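Local atomic coordinates of rhamnose ABC transporter, rhamnose-binding protein (Actinomyces odontolyticus ATCC 17982, PDB entry 5BQ3), a protein that probably binds a sugar, presumably rhamnose, outside the cell and delivers it to an ABC transporter for uptake. Residues I30-K35 with V114-D119; A160-A165 with K192-D197; S256-G261 with F322-I327; G275-Y280 with F298-L303. All coordinates share one frame; numbering follows the deposited sequence.

The bilobed design of type I sugar-binding proteins, two alpha/beta domains linked by crossing segments, is sampled here on both sides. Contacts 1 and 4 belong to the domain holding the N-terminal sheet; their centres lie about 14 Å apart and they touch, F116 CD2 meeting A278 CB at 3.7 Å and F32 CZ meeting A279 CB at 4.0 Å. Contacts 2 and 3 belong to the other domain, with centres about 26 Å apart. Across the division, contacts 1 and 2 come within about 11 Å at their nearest atoms, both at the C-terminal ends of parallel strands, which in relatives face the sugar-binding cleft. Contact 4 is nested inside the loop closed by contact 3.

Contact 1 (I30-K35 with V114-D119); sequences ITFIPK and VTFDSD
K35 and S118 make the one hydrogen bond between I30-K35 and V114-D119, NZ donating to OG at 3.1 Å. The lysine chain runs extended beyond CG, and this full stretch is what carries the ammonium across to the serine. D117 stands beside the same group: its OD2 lies 4.1 Å from K35 NZ, two opposite charges near each other but not close enough for a salt bridge. An alanine in place of K35 would probably leave S118 OG without this donor and the D117 carboxylate without its nearby positive charge. D117 and S118 are set up by a classic gamma turn, centred on D117 with its phi of 70° and closed by a weak bond from S118 N to F116 O. Behind the turn, T115 OG1 donates to D119 OD1 at 2.7 Å, and D119 is also held by a salt bridge to R125.

Farther in, the contact becomes apolar and looser. F116 brings CZ to the edge of the F32 ring, 4.4 Å from CD2, while its own edge faces the carbonyl oxygen of I33. The backbones stay well separated, 9.5 Å between the CA atoms of F32 and V114, because strand 88-91 lies between the two strands in the parallel sheet, and both phenylalanines pack on its V90. The chemistry thus changes along the strands: two phenylalanines meet over the intervening strand, whereas beyond the C-terminal ends a lysine spans the gap, its ammonium bonded to a hydroxyl and probably steadied electrostatically by the nearby carboxylate.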
loop_
_atom_site.group_PDB
_atom_site.type_symbol
_atom_site.label_atom_id
_atom_site.label_comp_id
_atom_site.label_asym_id
_atom_site.label_seq_id
_atom_site.Cartn_x
_atom_site.Cartn_y
_atom_site.Cartn_z
ATOM N N ILE A 30 8.413 21.185 -6.517
ATOM C CA ILE A 30 8.172 19.775 -6.190
ATOM C C ILE A 30 7.592 19.052 -7.421
ATOM O O ILE A 30 6.747 19.610 -8.125
ATOM C CB ILE A 30 7.277 19.609 -4.915
ATOM C CG1 ILE A 30 7.266 18.139 -4.409
ATOM C CG2 ILE A 30 5.851 20.179 -5.101
ATOM C CD1 ILE A 30 6.789 17.937 -2.973
ATOM N N THR A 31 8.069 17.824 -7.683
ATOM C CA THR A 31 7.602 17.008 -8.805
ATOM C C THR A 31 7.321 15.582 -8.326
ATOM O O THR A 31 8.146 14.975 -7.638
ATOM C CB THR A 31 8.587 17.055 -9.985
ATOM O OG1 THR A 31 8.721 18.409 -10.417
ATOM C CG2 THR A 31 8.127 16.214 -11.164
ATOM N N PHE A 32 6.139 15.066 -8.701
ATOM C CA PHE A 32 5.659 13.724 -8.370
ATOM C C PHE A 32 5.732 12.845 -9.619
ATOM O O PHE A 32 5.148 13.192 -10.648
ATOM C CB PHE A 32 4.221 13.779 -7.811
ATOM C CG PHE A 32 4.032 14.678 -6.612
ATOM C CD1 PHE A 32 3.740 16.028 -6.774
ATOM C CD2 PHE A 32 4.134 14.176 -5.322
ATOM C CE1 PHE A 32 3.587 16.865 -5.664
ATOM C CE2 PHE A 32 3.972 15.008 -4.216
ATOM C CZ PHE A 32 3.702 16.348 -4.393
ATOM N N ILE A 33 6.489 11.735 -9.545
ATOM C CA ILE A 33 6.638 10.800 -10.657
ATOM C C ILE A 33 6.008 9.449 -10.260
ATOM O O ILE A 33 6.615 8.685 -9.506
ATOM C CB ILE A 33 8.108 10.648 -11.165
ATOM C CG1 ILE A 33 8.744 12.021 -11.499
ATOM C CG2 ILE A 33 8.169 9.702 -12.385
ATOM C CD1 ILE A 33 10.266 12.042 -11.520
ATOM N N PRO A 34 4.791 9.131 -10.769
ATOM C CA PRO A 34 4.195 7.822 -10.453
ATOM C C PRO A 34 4.807 6.716 -11.318
ATOM O O PRO A 34 5.602 7.008 -12.217
ATOM C CB PRO A 34 2.711 8.035 -10.764
ATOM C CG PRO A 34 2.699 9.051 -11.853
ATOM C CD PRO A 34 3.931 9.909 -11.690
ATOM N N LYS A 35 4.428 5.450 -11.058
ATOM C CA LYS A 35 4.887 4.287 -11.823
ATOM C C LYS A 35 4.452 4.395 -13.290
ATOM O O LYS A 35 5.212 4.064 -14.201
ATOM C CB LYS A 35 4.316 2.995 -11.214
ATOM C CG LYS A 35 5.029 2.503 -9.969
ATOM C CD LYS A 35 4.440 1.182 -9.511
ATOM C CE LYS A 35 5.247 0.569 -8.402
ATOM N NZ LYS A 35 4.681 -0.730 -7.958
ATOM N N VAL A 114 12.578 11.635 -2.404
ATOM C CA VAL A 114 11.634 10.965 -1.512
ATOM C C VAL A 114 10.918 9.880 -2.322
ATOM O O VAL A 114 10.340 10.179 -3.364
ATOM C CB VAL A 114 10.640 11.972 -0.856
ATOM C CG1 VAL A 114 9.566 11.255 -0.040
ATOM C CG2 VAL A 114 11.373 12.992 0.010
ATOM N N THR A 115 10.984 8.626 -1.867
ATOM C CA THR A 115 10.294 7.524 -2.536
ATOM C C THR A 115 9.023 7.197 -1.756
ATOM O O THR A 115 9.007 7.338 -0.538
ATOM C CB THR A 115 11.199 6.295 -2.723
ATOM O OG1 THR A 115 11.778 5.928 -1.473
ATOM C CG2 THR A 115 12.289 6.516 -3.762
ATOM N N PHE A 116 7.948 6.801 -2.455
ATOM C CA PHE A 116 6.673 6.442 -1.828
ATOM C C PHE A 116 6.033 5.253 -2.566
ATOM O O PHE A 116 6.329 5.038 -3.738
ATOM C CB PHE A 116 5.715 7.658 -1.700
ATOM C CG PHE A 116 5.142 8.382 -2.909
ATOM C CD1 PHE A 116 5.673 8.192 -4.183
ATOM C CD2 PHE A 116 4.093 9.283 -2.764
ATOM C CE1 PHE A 116 5.147 8.868 -5.287
ATOM C CE2 PHE A 116 3.569 9.961 -3.871
ATOM C CZ PHE A 116 4.103 9.754 -5.123
ATOM N N ASP A 117 5.202 4.457 -1.858
ATOM C CA ASP A 117 4.521 3.240 -2.347
ATOM C C ASP A 117 5.569 2.121 -2.556
ATOM O O ASP A 117 5.617 1.177 -1.762
ATOM C CB ASP A 117 3.670 3.510 -3.620
ATOM C CG ASP A 117 3.056 2.293 -4.289
ATOM O OD1 ASP A 117 2.373 1.508 -3.592
ATOM O OD2 ASP A 117 3.202 2.160 -5.523
ATOM N N SER A 118 6.419 2.253 -3.597
ATOM C CA SER A 118 7.491 1.317 -3.913
ATOM C C SER A 118 8.843 2.022 -3.823
ATOM O O SER A 118 9.043 3.077 -4.432
ATOM C CB SER A 118 7.286 0.700 -5.291
ATOM O OG SER A 118 6.141 -0.134 -5.286
ATOM N N ASP A 119 9.759 1.430 -3.043
ATOM C CA ASP A 119 11.091 1.956 -2.784
ATOM C C ASP A 119 12.104 1.600 -3.872
ATOM O O ASP A 119 11.895 0.680 -4.670
ATOM C CB ASP A 119 11.602 1.412 -1.429
ATOM C CG ASP A 119 12.704 2.233 -0.767
ATOM O OD1 ASP A 119 12.835 3.438 -1.099
ATOM O OD2 ASP A 119 13.423 1.676 0.097
#

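Contact 2 (A160-A165 with K192-D197); sequences ATANAA and KVYGDD
Y194 reaches A162 because its CG stands anti to its own carbonyl carbon, at a chi1 of -58°, which lays the phenol ring against the loop A160-A165. The first torsion of D196 is nearly the same, but positive phi values at D196 and D197 turn the chain after the strand, and the D196 carboxylate arrives beside T161 instead. A162 CA sits over one face of the Y194 ring, 3.9 Å from its centroid and 17° off the normal, a CH-pi contact. A160 O meets that ring at its edge, in plane. An alanine in place of Y194 would probably open a gap beside A162 and leave this part of the loop freer to shift.

The direct polar link is modest: D196 N donates to A160 O at 2.9 Å, a bent and weak bond. Waters do much of the remaining work. One donates to D196 OD1 at 2.7 Å and accepts from A162 N at 3.0 Å; another joins T161 OG1 to D197 OD2, to which it donates. The second oxygen of D197, OD1, is hydrogen-bonded to T223. Between the two waters, the T161 methyl CG2 packs against D196, 3.7 Å from OD1, the two side chains crossing at about a right angle.

T161 to A164 form a type I turn, and A164 is the N-cap of helix 165-180. The contact joins the loop that leads from strand 153-159 into helix 165-180 to the C-terminal end of the neighbouring parallel strand 187-194, within one beta-alpha-beta unit; helix 199-212 follows.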
loop_
_atom_site.group_PDB
_atom_site.type_symbol
_atom_site.label_atom_id
_atom_site.label_comp_id
_atom_site.label_asym_id
_atom_site.label_seq_id
_atom_site.Cartn_x
_atom_site.Cartn_y
_atom_site.Cartn_z
ATOM N N ALA A 160 -1.555 -14.527 -3.976
ATOM C CA ALA A 160 -1.233 -14.166 -5.360
ATOM C C ALA A 160 -0.367 -15.284 -5.977
ATOM O O ALA A 160 -0.810 -16.431 -5.985
ATOM C CB ALA A 160 -0.513 -12.827 -5.383
ATOM N N THR A 161 0.848 -14.979 -6.484
ATOM C CA THR A 161 1.758 -16.009 -7.003
ATOM C C THR A 161 2.453 -16.679 -5.818
ATOM O O THR A 161 2.518 -16.097 -4.731
ATOM C CB THR A 161 2.788 -15.438 -7.995
ATOM O OG1 THR A 161 3.403 -14.275 -7.442
ATOM C CG2 THR A 161 2.200 -15.135 -9.354
ATOM N N ALA A 162 2.984 -17.892 -6.029
ATOM C CA ALA A 162 3.692 -18.656 -5.002
ATOM C C ALA A 162 4.980 -17.956 -4.525
ATOM O O ALA A 162 5.354 -18.102 -3.360
ATOM C CB ALA A 162 4.023 -20.039 -5.531
ATOM N N ASN A 163 5.632 -17.196 -5.416
ATOM C CA ASN A 163 6.889 -16.476 -5.170
ATOM C C ASN A 163 6.682 -14.972 -4.849
ATOM O O ASN A 163 7.671 -14.236 -4.780
ATOM C CB ASN A 163 7.835 -16.635 -6.377
ATOM C CG ASN A 163 7.132 -16.748 -7.717
ATOM O OD1 ASN A 163 6.595 -15.768 -8.253
ATOM N ND2 ASN A 163 7.137 -17.944 -8.293
ATOM N N ALA A 164 5.419 -14.525 -4.629
ATOM C CA ALA A 164 5.084 -13.131 -4.310
ATOM C C ALA A 164 5.737 -12.691 -2.995
ATOM O O ALA A 164 5.419 -13.228 -1.936
ATOM C CB ALA A 164 3.577 -12.952 -4.240
ATOM N N ALA A 165 6.673 -11.732 -3.083
ATOM C CA ALA A 165 7.470 -11.216 -1.968
ATOM C C ALA A 165 6.621 -10.648 -0.822
ATOM O O ALA A 165 6.838 -11.040 0.327
ATOM C CB ALA A 165 8.439 -10.155 -2.471
ATOM N N LYS A 192 -3.484 -23.350 1.725
ATOM C CA LYS A 192 -2.705 -22.245 1.167
ATOM C C LYS A 192 -2.671 -22.399 -0.354
ATOM O O LYS A 192 -1.836 -23.137 -0.890
ATOM C CB LYS A 192 -1.287 -22.195 1.765
ATOM C CG LYS A 192 -1.212 -21.562 3.151
ATOM C CD LYS A 192 0.080 -20.769 3.346
ATOM C CE LYS A 192 1.232 -21.607 3.829
ATOM N NZ LYS A 192 2.507 -20.846 3.798
ATOM N N VAL A 193 -3.622 -21.747 -1.044
ATOM C CA VAL A 193 -3.753 -21.806 -2.506
ATOM C C VAL A 193 -3.256 -20.501 -3.143
ATOM O O VAL A 193 -3.199 -19.467 -2.474
ATOM C CB VAL A 193 -5.182 -22.167 -2.983
ATOM C CG1 VAL A 193 -5.522 -23.615 -2.649
ATOM C CG2 VAL A 193 -6.231 -21.207 -2.424
ATOM N N TYR A 194 -2.890 -20.558 -4.438
ATOM C CA TYR A 194 -2.340 -19.412 -5.157
ATOM C C TYR A 194 -3.129 -19.107 -6.436
ATOM O O TYR A 194 -3.232 -19.950 -7.333
ATOM C CB TYR A 194 -0.848 -19.646 -5.459
ATOM C CG TYR A 194 -0.027 -19.887 -4.209
ATOM C CD1 TYR A 194 0.355 -18.830 -3.387
ATOM C CD2 TYR A 194 0.329 -21.175 -3.822
ATOM C CE1 TYR A 194 1.079 -19.048 -2.216
ATOM C CE2 TYR A 194 1.054 -21.407 -2.652
ATOM C CZ TYR A 194 1.430 -20.338 -1.854
ATOM O OH TYR A 194 2.150 -20.553 -0.702
ATOM N N GLY A 195 -3.686 -17.898 -6.483
ATOM C CA GLY A 195 -4.479 -17.394 -7.601
ATOM C C GLY A 195 -3.674 -16.703 -8.684
ATOM O O GLY A 195 -4.229 -16.325 -9.720
ATOM N N ASP A 196 -2.356 -16.517 -8.437
ATOM C CA ASP A 196 -1.353 -15.915 -9.323
ATOM C C ASP A 196 -1.739 -14.500 -9.832
ATOM O O ASP A 196 -1.325 -14.119 -10.929
ATOM C CB ASP A 196 -1.042 -16.857 -10.511
ATOM C CG ASP A 196 -0.492 -18.220 -10.117
ATOM O OD1 ASP A 196 0.294 -18.289 -9.142
ATOM O OD2 ASP A 196 -0.820 -19.210 -10.803
ATOM N N ASP A 197 -2.483 -13.715 -9.009
ATOM C CA ASP A 197 -2.981 -12.354 -9.302
ATOM C C ASP A 197 -3.807 -12.322 -10.613
ATOM O O ASP A 197 -3.831 -11.308 -11.322
ATOM C CB ASP A 197 -1.838 -11.315 -9.343
ATOM C CG ASP A 197 -1.526 -10.633 -8.023
ATOM O OD1 ASP A 197 -2.482 -10.285 -7.289
ATOM O OD2 ASP A 197 -0.331 -10.393 -7.749
HETATM O O HOH W 1 1.848 -12.034 -7.666
HETATM O O HOH W 2 2.773 -19.321 -8.638
#

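Contact 3 (S256-G261 with F322-I327); sequences SFVKDG and FNADNI
V258 and A324 mark the closest approach of the backbones, their CA atoms 6.0 Å apart where the last turn of helix 251-260 meets the loop that follows strand 320-322. V258 spreads its two methyls over separate parts of that loop. With CG1 anti to the backbone N (chi1 175°), this branch packs on the A324 backbone, 3.5 Å from its N, and lies 3.9 Å from the A324 methyl CB. The other branch meets I327 tip to tip, CG2 and CD1 being 3.9 Å apart. K259 completes the grip from the next position. Its chain bends at chi2 (-71°) and slides past I327 in the opposite direction, CE coming to 3.8 Å from I327 CG2, before NZ makes a weak hydrogen bond to A324 O at 3.3 Å. A long, weak ion pair with D328 gives the same ammonium a second partner.

The surface met by the helix is shaped by asparagines within the loop. N326 folds back so that its OD1 accepts from N323 N at 2.8 Å, in the carbonyl plane and almost perfectly straight at the hydrogen (179°). N323 OD1 in turn receives a weak bond from D325 N, closing an Asx turn, while N323 ND2 is hydrogen-bonded to E265.

V258 and I327 both rest on F266 of strand 266-268, and the F322 ring meets that phenylalanine too. Such a return of the chain near its C-terminus, packing against the second alpha/beta domain after a last crossing from the first, is characteristic of type I periplasmic binding proteins.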
loop_
_atom_site.group_PDB
_atom_site.type_symbol
_atom_site.label_atom_id
_atom_site.label_comp_id
_atom_site.label_asym_id
_atom_site.label_seq_id
_atom_site.Cartn_x
_atom_site.Cartn_y
_atom_site.Cartn_z
ATOM N N SER A 256 -20.247 -3.757 -3.996
ATOM C CA SER A 256 -21.435 -4.589 -4.204
ATOM C C SER A 256 -21.477 -5.785 -3.250
ATOM O O SER A 256 -22.540 -6.089 -2.724
ATOM C CB SER A 256 -21.503 -5.079 -5.647
ATOM O OG SER A 256 -20.369 -5.865 -5.976
ATOM N N PHE A 257 -20.325 -6.441 -3.011
ATOM C CA PHE A 257 -20.207 -7.616 -2.143
ATOM C C PHE A 257 -20.362 -7.270 -0.666
ATOM O O PHE A 257 -20.834 -8.105 0.106
ATOM C CB PHE A 257 -18.867 -8.326 -2.372
ATOM C CG PHE A 257 -18.646 -8.775 -3.794
ATOM C CD1 PHE A 257 -19.404 -9.805 -4.342
ATOM C CD2 PHE A 257 -17.675 -8.175 -4.585
ATOM C CE1 PHE A 257 -19.203 -10.213 -5.660
ATOM C CE2 PHE A 257 -17.467 -8.593 -5.901
ATOM C CZ PHE A 257 -18.234 -9.609 -6.430
ATOM N N VAL A 258 -19.964 -6.049 -0.277
ATOM C CA VAL A 258 -20.064 -5.563 1.098
ATOM C C VAL A 258 -21.551 -5.300 1.426
ATOM O O VAL A 258 -21.997 -5.620 2.532
ATOM C CB VAL A 258 -19.157 -4.323 1.335
ATOM C CG1 VAL A 258 -19.355 -3.748 2.724
ATOM C CG2 VAL A 258 -17.686 -4.666 1.129
ATOM N N LYS A 259 -22.318 -4.779 0.446
ATOM C CA LYS A 259 -23.747 -4.483 0.592
ATOM C C LYS A 259 -24.608 -5.753 0.549
ATOM O O LYS A 259 -25.604 -5.818 1.274
ATOM C CB LYS A 259 -24.219 -3.486 -0.480
ATOM C CG LYS A 259 -23.549 -2.107 -0.415
ATOM C CD LYS A 259 -23.982 -1.265 0.768
ATOM C CE LYS A 259 -23.166 -0.001 0.851
ATOM N NZ LYS A 259 -23.493 0.791 2.063
ATOM N N ASP A 260 -24.228 -6.749 -0.292
ATOM C CA ASP A 260 -24.895 -8.057 -0.435
ATOM C C ASP A 260 -24.873 -8.842 0.859
ATOM O O ASP A 260 -25.837 -9.536 1.186
ATOM C CB ASP A 260 -24.179 -8.933 -1.495
ATOM C CG ASP A 260 -24.302 -8.544 -2.952
ATOM O OD1 ASP A 260 -24.760 -7.413 -3.232
ATOM O OD2 ASP A 260 -23.875 -9.346 -3.818
ATOM N N GLY A 261 -23.733 -8.772 1.539
ATOM C CA GLY A 261 -23.435 -9.537 2.741
ATOM C C GLY A 261 -22.381 -10.611 2.525
ATOM O O GLY A 261 -22.080 -11.361 3.458
ATOM N N PHE A 322 -12.251 -1.370 5.893
ATOM C CA PHE A 322 -13.434 -0.978 5.130
ATOM C C PHE A 322 -14.596 -1.926 5.389
ATOM O O PHE A 322 -14.453 -3.144 5.276
ATOM C CB PHE A 322 -13.132 -0.916 3.622
ATOM C CG PHE A 322 -11.985 -0.017 3.221
ATOM C CD1 PHE A 322 -10.685 -0.499 3.166
ATOM C CD2 PHE A 322 -12.213 1.308 2.867
ATOM C CE1 PHE A 322 -9.628 0.332 2.786
ATOM C CE2 PHE A 322 -11.153 2.139 2.495
ATOM C CZ PHE A 322 -9.867 1.648 2.462
ATOM N N ASN A 323 -15.747 -1.345 5.734
ATOM C CA ASN A 323 -17.013 -2.027 5.996
ATOM C C ASN A 323 -18.140 -1.220 5.338
ATOM O O ASN A 323 -17.857 -0.216 4.679
ATOM C CB ASN A 323 -17.243 -2.221 7.505
ATOM C CG ASN A 323 -16.902 -1.022 8.352
ATOM O OD1 ASN A 323 -17.513 0.048 8.248
ATOM N ND2 ASN A 323 -15.911 -1.178 9.212
ATOM N N ALA A 324 -19.405 -1.645 5.517
ATOM C CA ALA A 324 -20.580 -1.015 4.915
ATOM C C ALA A 324 -20.855 0.426 5.396
ATOM O O ALA A 324 -21.687 1.112 4.799
ATOM C CB ALA A 324 -21.791 -1.882 5.170
ATOM N N ASP A 325 -20.134 0.897 6.430
ATOM C CA ASP A 325 -20.310 2.236 7.003
ATOM C C ASP A 325 -19.357 3.288 6.400
ATOM O O ASP A 325 -19.606 4.484 6.573
ATOM C CB ASP A 325 -20.130 2.193 8.532
ATOM C CG ASP A 325 -20.900 1.075 9.206
ATOM O OD1 ASP A 325 -22.130 1.210 9.354
ATOM O OD2 ASP A 325 -20.273 0.055 9.564
ATOM N N ASN A 326 -18.283 2.858 5.707
ATOM C CA ASN A 326 -17.312 3.784 5.117
ATOM C C ASN A 326 -16.919 3.414 3.668
ATOM O O ASN A 326 -16.123 4.137 3.063
ATOM C CB ASN A 326 -16.055 3.863 6.003
ATOM C CG ASN A 326 -15.208 2.609 6.050
ATOM O OD1 ASN A 326 -15.705 1.478 5.979
ATOM N ND2 ASN A 326 -13.902 2.786 6.187
ATOM N N ILE A 327 -17.484 2.318 3.115
ATOM C CA ILE A 327 -17.190 1.823 1.762
ATOM C C ILE A 327 -17.493 2.886 0.675
ATOM O O ILE A 327 -16.695 3.027 -0.251
ATOM C CB ILE A 327 -17.907 0.462 1.465
ATOM C CG1 ILE A 327 -17.438 -0.173 0.133
ATOM C CG2 ILE A 327 -19.441 0.541 1.540
ATOM C CD1 ILE A 327 -16.291 -1.108 0.248
#

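Contact 4 (G275-Y280 with F298-L303); sequences GYVAAY and FTAGNL
V277 stands at the apolar centre, each methyl facing a different part of F298-L303. CG1 packs against F298 CZ at 3.9 Å, the side chains crossing at about a right angle, while CG2 lies 3.8 Å from L303 CD1 and also meets the methyl of A300. That same L303 carbon touches Y276 CD2 at 3.7 Å, extending the apolar patch toward the first of two tyrosines spaced four residues apart on helix 271-287.

The second, Y280, lays its ring face over the peptide joining A300 to G301. G301 CA stands 3.8 Å from the ring centroid and 25° off the normal, a CH-pi contact. A side chain at G301 would run into both tyrosines, and the positive phi there (56°) also suits glycine.

Y276 works through its edge and tip. With CG anti to the backbone N, the ring points toward the loop, and A300 O lies at its edge, in plane. Its OH then accepts from N302 N at 3.1 Å in a nearly straight bond (168°). Both phenol oxygens are also hydrogen-bonded to E55 of helix 40-56, so one carboxylate fixes the two tips.

L303 N donates to A300 O, rounding the turn between antiparallel strands 297-299 and 305-307: a beta hairpin packed on helix 271-287, whose V277 also rests on I129 of the N-terminal domain's parallel sheet.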
loop_
_atom_site.group_PDB
_atom_site.type_symbol
_atom_site.label_atom_id
_atom_site.label_comp_id
_atom_site.label_asym_id
_atom_site.label_seq_id
_atom_site.Cartn_x
_atom_site.Cartn_y
_atom_site.Cartn_z
ATOM N N GLY A 275 0.704 10.206 -0.406
ATOM C CA GLY A 275 1.179 11.355 -1.170
ATOM C C GLY A 275 1.277 12.603 -0.312
ATOM O O GLY A 275 2.197 13.407 -0.487
ATOM N N TYR A 276 0.337 12.745 0.647
ATOM C CA TYR A 276 0.244 13.846 1.608
ATOM C C TYR A 276 1.487 13.887 2.512
ATOM O O TYR A 276 2.132 14.932 2.591
ATOM C CB TYR A 276 -1.044 13.710 2.450
ATOM C CG TYR A 276 -1.414 14.944 3.241
ATOM C CD1 TYR A 276 -2.252 15.917 2.704
ATOM C CD2 TYR A 276 -0.970 15.118 4.549
ATOM C CE1 TYR A 276 -2.601 17.055 3.431
ATOM C CE2 TYR A 276 -1.315 16.248 5.288
ATOM C CZ TYR A 276 -2.130 17.215 4.725
ATOM O OH TYR A 276 -2.470 18.326 5.459
ATOM N N VAL A 277 1.828 12.752 3.166
ATOM C CA VAL A 277 2.983 12.600 4.067
ATOM C C VAL A 277 4.291 12.817 3.284
ATOM O O VAL A 277 5.179 13.512 3.778
ATOM C CB VAL A 277 2.964 11.224 4.809
ATOM C CG1 VAL A 277 4.249 10.982 5.600
ATOM C CG2 VAL A 277 1.753 11.116 5.733
ATOM N N ALA A 278 4.384 12.258 2.059
ATOM C CA ALA A 278 5.556 12.356 1.183
ATOM C C ALA A 278 5.893 13.807 0.808
ATOM O O ALA A 278 7.066 14.173 0.827
ATOM C CB ALA A 278 5.337 11.529 -0.070
ATOM N N ALA A 279 4.872 14.630 0.490
ATOM C CA ALA A 279 5.043 16.039 0.130
ATOM C C ALA A 279 5.533 16.852 1.328
ATOM O O ALA A 279 6.359 17.749 1.149
ATOM C CB ALA A 279 3.738 16.608 -0.401
ATOM N N TYR A 280 5.054 16.518 2.550
ATOM C CA TYR A 280 5.469 17.180 3.792
ATOM C C TYR A 280 6.873 16.734 4.198
ATOM O O TYR A 280 7.627 17.538 4.747
ATOM C CB TYR A 280 4.466 16.917 4.930
ATOM C CG TYR A 280 3.344 17.933 4.982
ATOM C CD1 TYR A 280 3.483 19.120 5.697
ATOM C CD2 TYR A 280 2.151 17.719 4.299
ATOM C CE1 TYR A 280 2.459 20.066 5.734
ATOM C CE2 TYR A 280 1.121 18.657 4.330
ATOM C CZ TYR A 280 1.281 19.834 5.043
ATOM O OH TYR A 280 0.261 20.754 5.079
ATOM N N PHE A 298 9.074 14.985 11.927
ATOM C CA PHE A 298 8.558 16.031 11.042
ATOM C C PHE A 298 7.027 16.075 11.116
ATOM O O PHE A 298 6.397 15.042 11.348
ATOM C CB PHE A 298 9.044 15.823 9.590
ATOM C CG PHE A 298 8.448 14.652 8.838
ATOM C CD1 PHE A 298 8.980 13.376 8.972
ATOM C CD2 PHE A 298 7.382 14.836 7.965
ATOM C CE1 PHE A 298 8.432 12.300 8.272
ATOM C CE2 PHE A 298 6.830 13.757 7.274
ATOM C CZ PHE A 298 7.363 12.499 7.426
ATOM N N THR A 299 6.437 17.266 10.918
ATOM C CA THR A 299 4.986 17.453 10.939
ATOM C C THR A 299 4.436 17.204 9.527
ATOM O O THR A 299 4.920 17.788 8.555
ATOM C CB THR A 299 4.616 18.844 11.496
ATOM O OG1 THR A 299 5.339 19.074 12.705
ATOM C CG2 THR A 299 3.123 18.988 11.769
ATOM N N ALA A 300 3.441 16.317 9.427
ATOM C CA ALA A 300 2.794 15.946 8.172
ATOM C C ALA A 300 1.377 16.536 8.097
ATOM O O ALA A 300 0.395 15.804 7.959
ATOM C CB ALA A 300 2.765 14.429 8.029
ATOM N N GLY A 301 1.305 17.863 8.204
ATOM C CA GLY A 301 0.076 18.648 8.136
ATOM C C GLY A 301 -1.015 18.267 9.112
ATOM O O GLY A 301 -0.811 18.304 10.329
ATOM N N ASN A 302 -2.187 17.904 8.565
ATOM C CA ASN A 302 -3.389 17.522 9.312
ATOM C C ASN A 302 -3.283 16.115 9.911
ATOM O O ASN A 302 -4.094 15.763 10.768
ATOM C CB ASN A 302 -4.627 17.603 8.405
ATOM C CG ASN A 302 -4.863 18.961 7.779
ATOM O OD1 ASN A 302 -4.898 20.001 8.453
ATOM N ND2 ASN A 302 -5.059 18.975 6.467
ATOM N N LEU A 303 -2.290 15.318 9.470
ATOM C CA LEU A 303 -2.076 13.948 9.945
ATOM C C LEU A 303 -1.150 13.883 11.180
ATOM O O LEU A 303 -0.936 12.800 11.724
ATOM C CB LEU A 303 -1.528 13.060 8.810
ATOM C CG LEU A 303 -2.513 12.719 7.681
ATOM C CD1 LEU A 303 -1.799 12.091 6.508
ATOM C CD2 LEU A 303 -3.621 11.786 8.156
#